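PHOX (Pseudomonas fluorescens, PDB 4A9V) is an alkaline phosphatase, a beta-propeller enzyme that hydrolyses phosphate monoesters with a complex iron-calcium cofactor. Local coordinates at residues 67-72 with 177-182; 189-194 with 250-255. All coordinates share one frame; numbering follows the deposited sequence.

In the fold
Contact 1 and contact 2 lie about 9 Å apart, centre to centre, and meet through one sheet, in which strand 178-183 is an edge strand and 189-193 its neighbour. Contact 1 sets that edge beside strand 68-76 of another sheet; contact 2 continues away from the edge to strand 249-252. Two probable backbone hydrogen bonds join them: C179 N to C192 O at 2.9 Å and L190 N to G182 O at 2.8 Å. Both contacts supply ligands to the mu-oxo-diiron group, C179 from the first and E194 from the second, with C179 SG 3.2 Å from E194 OE1. N88 reaches both contacts.

Contact 1 (67-72 with 177-182); sequences NNDGMS and QNCANG. With LI (lithium ion), chain D; FEO (mu-oxo-diiron), chain S.
G70 and A180 bring two main chains unusually close, with G70 CA only 3.8 Å from A180 CA. An idealised beta carbon on G70 would lie 2.5 Å from A180 CA, so the missing side chain is what permits the approach. One backbone bond crosses here: G70 N lies 2.9 Å from C179 O, nearly straight at 162° and in the carbonyl plane, and N88 ND2 shares that oxygen. The strands run almost parallel, 13° apart, each at the edge of its own sheet, consistent with the innermost strands of adjacent blades in a beta-propeller. At one end the metals gather. D69, its CG anti to the backbone N, chelates lithium through OD1 at 2.4 Å and OD2 at 2.2 Å, while OD1 also forms a hydrogen bond with T534 OG1. C179, likewise anti, places SG 2.5 Å from FE1. At the other end N181 CG takes the crowded position between backbone N and carbonyl carbon (chi1 63°), which brings the amide across to the facing strand. Its ND2 donates nearly in the amide plane to S72 OG at 2.9 Å; OD1 lies 3.1 Å from water 1, which accepts from M71 N, a possible water link. An alanine here would remove the amide, and the hold on S72 OG, with any link through water 1 to M71, would probably be lost, leaving this end of the pairing more loosely held.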
loop_
_atom_site.group_PDB
_atom_site.type_symbol
_atom_site.label_atom_id
_atom_site.label_comp_id
_atom_site.label_asym_id
_atom_site.label_seq_id
_atom_site.Cartn_x
_atom_site.Cartn_y
_atom_site.Cartn_z
ATOM N N ASN A 67 8.328 4.835 -8.882
ATOM C CA ASN A 67 7.195 3.960 -8.632
ATOM C C ASN A 67 6.301 4.452 -7.495
ATOM O O ASN A 67 6.028 3.732 -6.533
ATOM C CB ASN A 67 7.657 2.513 -8.460
ATOM C CG ASN A 67 8.149 1.915 -9.768
ATOM O OD1 ASN A 67 7.884 2.453 -10.844
ATOM N ND2 ASN A 67 8.860 0.800 -9.689
ATOM N N ASN A 68 5.670 5.598 -7.718
ATOM C CA ASN A 68 4.831 6.183 -6.685
ATOM C C ASN A 68 3.587 5.345 -6.435
ATOM O O ASN A 68 3.077 4.670 -7.334
ATOM C CB ASN A 68 4.473 7.646 -6.988
ATOM C CG ASN A 68 3.886 7.853 -8.369
ATOM O OD1 ASN A 68 4.505 8.535 -9.183
ATOM N ND2 ASN A 68 2.578 7.656 -8.468
ATOM N N ASP A 69 3.245 5.227 -5.157
ATOM C CA ASP A 69 2.308 4.221 -4.697
ATOM C C ASP A 69 1.286 4.905 -3.764
ATOM O O ASP A 69 0.675 5.904 -4.141
ATOM C CB ASP A 69 3.097 3.064 -4.055
ATOM C CG ASP A 69 2.362 1.739 -4.088
ATOM O OD1 ASP A 69 1.111 1.747 -4.070
ATOM O OD2 ASP A 69 3.052 0.687 -4.094
ATOM N N GLY A 70 1.116 4.427 -2.538
ATOM C CA GLY A 70 0.134 5.042 -1.645
ATOM C C GLY A 70 0.478 6.487 -1.322
ATOM O O GLY A 70 1.648 6.866 -1.299
ATOM N N MET A 71 -0.551 7.280 -1.031
ATOM C CA MET A 71 -0.371 8.700 -0.766
ATOM C C MET A 71 -1.562 9.260 -0.017
ATOM O O MET A 71 -2.699 8.796 -0.155
ATOM C CB MET A 71 -0.169 9.475 -2.066
ATOM C CG MET A 71 -1.303 9.335 -3.054
ATOM S SD MET A 71 -0.899 10.182 -4.601
ATOM C CE MET A 71 -2.340 9.776 -5.571
ATOM N N SER A 72 -1.294 10.313 0.736
ATOM C CA SER A 72 -2.336 11.074 1.411
ATOM C C SER A 72 -2.147 12.563 1.156
ATOM O O SER A 72 -1.015 13.056 1.048
ATOM C CB SER A 72 -2.297 10.829 2.923
ATOM O OG SER A 72 -2.658 9.505 3.270
ATOM N N GLN A 177 10.757 0.057 0.009
ATOM C CA GLN A 177 9.658 -0.832 -0.369
ATOM C C GLN A 177 8.356 -0.354 0.280
ATOM O O GLN A 177 7.460 -1.132 0.616
ATOM C CB GLN A 177 9.982 -2.301 -0.074
ATOM C CG GLN A 177 11.096 -2.856 -0.956
ATOM C CD GLN A 177 10.696 -3.213 -2.389
ATOM O OE1 GLN A 177 11.563 -3.540 -3.203
ATOM N NE2 GLN A 177 9.407 -3.339 -2.647
ATOM N N ASN A 178 8.179 0.958 0.222
ATOM C CA ASN A 178 7.010 1.646 0.762
ATOM C C ASN A 178 5.810 1.504 -0.158
ATOM O O ASN A 178 5.797 2.037 -1.267
ATOM C CB ASN A 178 7.314 3.124 0.950
ATOM C CG ASN A 178 8.488 3.339 1.850
ATOM O OD1 ASN A 178 9.629 3.094 1.455
ATOM N ND2 ASN A 178 8.201 3.605 3.118
ATOM N N CYS A 179 4.825 0.748 0.310
ATOM C CA CYS A 179 3.699 0.319 -0.491
ATOM C C CYS A 179 2.572 1.336 -0.344
ATOM O O CYS A 179 2.526 2.321 -1.078
ATOM C CB CYS A 179 3.300 -1.091 -0.059
ATOM S SG CYS A 179 1.932 -1.776 -0.988
ATOM N N ALA A 180 1.724 1.184 0.662
ATOM C CA ALA A 180 0.653 2.155 0.839
ATOM C C ALA A 180 0.662 2.754 2.253
ATOM O O ALA A 180 1.732 2.868 2.881
ATOM C CB ALA A 180 -0.696 1.556 0.432
ATOM N N ASN A 181 -0.468 3.341 2.645
ATOM C CA ASN A 181 -0.450 4.513 3.495
ATOM C C ASN A 181 -1.538 4.487 4.557
ATOM O O ASN A 181 -2.528 3.760 4.446
ATOM C CB ASN A 181 -0.622 5.773 2.632
ATOM C CG ASN A 181 -1.958 5.808 1.910
ATOM O OD1 ASN A 181 -2.319 4.866 1.190
ATOM N ND2 ASN A 181 -2.735 6.850 2.159
ATOM N N GLY A 182 -1.404 5.411 5.508
ATOM C CA GLY A 182 -2.494 5.837 6.369
ATOM C C GLY A 182 -2.366 7.308 6.686
ATOM O O GLY A 182 -1.289 7.886 6.574
HETATM LI LI LI D . 1.312 -0.665 -4.064
HETATM FE FE1 FEO S . 3.017 -2.972 -2.837
HETATM FE FE2 FEO S . 0.768 -5.509 -2.084
HETATM O O FEO S . 1.446 -4.077 -3.186
HETATM O O HOH W 1 -3.269 6.383 -1.351
HETATM O O HOH W 2 2.153 -1.720 -4.370
HETATM O O HOH W 3 -0.128 -0.449 -2.991
HETATM O O HOH W 4 3.798 -4.314 -4.493
#

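Contact 2 (189-194 with 250-255); sequences YLTCEE and VEIDPF. With FEO (mu-oxo-diiron), chain S.
E193 OE2 is gripped by two polar partners, a salt bridge from K263 NZ and a hydrogen bond with T175 OG1; V250 CG2 packs against it at 3.4 Å without bonding. The extended E193 chain crosses V250 obliquely. Between the strands, four backbone bonds form two reciprocal pairs, Y189 with I252 and T191 with V250; the straightest, Y189 N to I252 O, spans 2.8 Å at 173°. L190 and E251 form the non-hydrogen-bonded pair between them, where L190 CD2 lies 3.8 Å from E251 CB. This is a regular antiparallel ladder, its strand directions 148° apart, inside a sheet of the beta-propeller. On the face carrying Y189, T191, V250 and I252, paired side chains lie side by side. T191 CG2, in the crowded position between backbone N and carbonyl carbon, meets V250 CB at 3.6 Å and I252 CD1 at 3.9 Å. That same I252 methyl sits at the edge of the Y189 ring, 4.2 Å from CD2. The polar ends, Y189 OH and T191 OG1, both form hydrogen bonds with N88 OD1 on strand 82-89. Beyond the ladder, E194 extends from CG anti to its backbone N (chi1 -177°) and bridges the irons, OE1 to FE1 at 2.0 Å and OE2 to FE2 at 2.1 Å, so its carboxylate is held by a metal at each oxygen.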
loop_
_atom_site.group_PDB
_atom_site.type_symbol
_atom_site.label_atom_id
_atom_site.label_comp_id
_atom_site.label_asym_id
_atom_site.label_seq_id
_atom_site.Cartn_x
_atom_site.Cartn_y
_atom_site.Cartn_z
ATOM N N TYR A 189 1.386 11.046 8.845
ATOM C CA TYR A 189 1.306 10.120 7.731
ATOM C C TYR A 189 1.919 8.789 8.156
ATOM O O TYR A 189 2.985 8.766 8.780
ATOM C CB TYR A 189 2.108 10.692 6.558
ATOM C CG TYR A 189 2.085 9.846 5.307
ATOM C CD1 TYR A 189 0.914 9.691 4.593
ATOM C CD2 TYR A 189 3.247 9.278 4.792
ATOM C CE1 TYR A 189 0.879 8.955 3.425
ATOM C CE2 TYR A 189 3.223 8.538 3.618
ATOM C CZ TYR A 189 2.037 8.404 2.928
ATOM O OH TYR A 189 1.962 7.701 1.747
ATOM N N LEU A 190 1.259 7.688 7.808
ATOM C CA LEU A 190 1.830 6.361 7.995
ATOM C C LEU A 190 2.225 5.784 6.647
ATOM O O LEU A 190 1.437 5.809 5.692
ATOM C CB LEU A 190 0.816 5.432 8.675
ATOM C CG LEU A 190 0.240 5.919 10.010
ATOM C CD1 LEU A 190 -0.717 4.889 10.594
ATOM C CD2 LEU A 190 1.325 6.281 11.013
ATOM N N THR A 191 3.463 5.314 6.570
ATOM C CA THR A 191 3.945 4.620 5.398
ATOM C C THR A 191 4.301 3.182 5.769
ATOM O O THR A 191 4.769 2.905 6.870
ATOM C CB THR A 191 5.132 5.354 4.734
ATOM O OG1 THR A 191 5.423 4.719 3.488
ATOM C CG2 THR A 191 6.379 5.341 5.597
ATOM N N CYS A 192 4.033 2.261 4.854
ATOM C CA CYS A 192 4.029 0.838 5.148
ATOM C C CYS A 192 5.113 0.126 4.349
ATOM O O CYS A 192 5.119 0.181 3.121
ATOM C CB CYS A 192 2.671 0.263 4.774
ATOM S SG CYS A 192 1.365 0.806 5.883
ATOM N N GLU A 193 6.020 -0.553 5.044
ATOM C CA GLU A 193 7.082 -1.329 4.408
ATOM C C GLU A 193 6.553 -2.717 4.077
ATOM O O GLU A 193 6.161 -3.463 4.972
ATOM C CB GLU A 193 8.287 -1.424 5.353
ATOM C CG GLU A 193 8.905 -0.066 5.628
ATOM C CD GLU A 193 9.893 -0.021 6.786
ATOM O OE1 GLU A 193 10.046 -1.006 7.545
ATOM O OE2 GLU A 193 10.537 1.045 6.934
ATOM N N GLU A 194 6.528 -3.047 2.788
ATOM C CA GLU A 194 5.891 -4.280 2.307
ATOM C C GLU A 194 6.958 -5.322 1.928
ATOM O O GLU A 194 7.405 -6.068 2.789
ATOM C CB GLU A 194 4.917 -3.987 1.148
ATOM C CG GLU A 194 4.164 -5.217 0.657
ATOM C CD GLU A 194 3.453 -4.993 -0.658
ATOM O OE1 GLU A 194 3.939 -4.175 -1.469
ATOM O OE2 GLU A 194 2.456 -5.698 -0.907
ATOM N N VAL A 250 5.719 3.173 9.540
ATOM C CA VAL A 250 6.575 4.299 9.880
ATOM C C VAL A 250 5.743 5.581 9.876
ATOM O O VAL A 250 5.003 5.847 8.933
ATOM C CB VAL A 250 7.725 4.420 8.857
ATOM C CG1 VAL A 250 8.647 5.568 9.225
ATOM C CG2 VAL A 250 8.497 3.117 8.768
ATOM N N GLU A 251 5.832 6.353 10.954
ATOM C CA GLU A 251 5.052 7.571 11.122
ATOM C C GLU A 251 5.915 8.797 10.808
ATOM O O GLU A 251 7.039 8.943 11.310
ATOM C CB GLU A 251 4.507 7.648 12.550
ATOM C CG GLU A 251 3.547 8.806 12.766
ATOM C CD GLU A 251 2.833 8.787 14.108
ATOM O OE1 GLU A 251 3.207 7.977 14.984
ATOM O OE2 GLU A 251 1.961 9.657 14.317
ATOM N N ILE A 252 5.377 9.645 9.935
ATOM C CA ILE A 252 6.037 10.842 9.424
ATOM C C ILE A 252 5.160 12.062 9.696
ATOM O O ILE A 252 3.956 12.030 9.459
ATOM C CB ILE A 252 6.255 10.708 7.895
ATOM C CG1 ILE A 252 7.251 9.583 7.587
ATOM C CG2 ILE A 252 6.705 12.024 7.270
ATOM C CD1 ILE A 252 7.199 9.071 6.159
ATOM N N ASP A 253 5.787 13.149 10.144
ATOM C CA ASP A 253 5.100 14.424 10.285
ATOM C C ASP A 253 5.400 15.308 9.079
ATOM O O ASP A 253 6.479 15.887 8.994
ATOM C CB ASP A 253 5.550 15.124 11.566
ATOM C CG ASP A 253 4.825 16.437 11.803
ATOM O OD1 ASP A 253 4.034 16.858 10.929
ATOM O OD2 ASP A 253 5.073 17.074 12.855
ATOM N N PRO A 254 4.458 15.400 8.129
ATOM C CA PRO A 254 4.767 16.151 6.917
ATOM C C PRO A 254 4.907 17.653 7.164
ATOM O O PRO A 254 5.453 18.363 6.325
ATOM C CB PRO A 254 3.570 15.861 6.010
ATOM C CG PRO A 254 2.445 15.583 6.952
ATOM C CD PRO A 254 3.071 14.895 8.133
ATOM N N PHE A 255 4.370 18.145 8.274
ATOM C CA PHE A 255 4.439 19.571 8.573
ATOM C C PHE A 255 5.707 19.982 9.327
ATOM O O PHE A 255 5.889 21.162 9.626
ATOM C CB PHE A 255 3.193 20.018 9.336
ATOM C CG PHE A 255 1.949 20.015 8.497
ATOM C CD1 PHE A 255 1.643 21.094 7.683
ATOM C CD2 PHE A 255 1.112 18.912 8.473
ATOM C CE1 PHE A 255 0.526 21.079 6.869
ATOM C CE2 PHE A 255 -0.008 18.896 7.662
ATOM C CZ PHE A 255 -0.291 19.970 6.847
HETATM FE FE1 FEO S . 3.017 -2.972 -2.837
HETATM FE FE2 FEO S . 0.768 -5.509 -2.084
HETATM O O FEO S . 1.446 -4.077 -3.186
HETATM O O HOH W 2 2.153 -1.720 -4.370
HETATM O O HOH W 4 3.798 -4.314 -4.493
#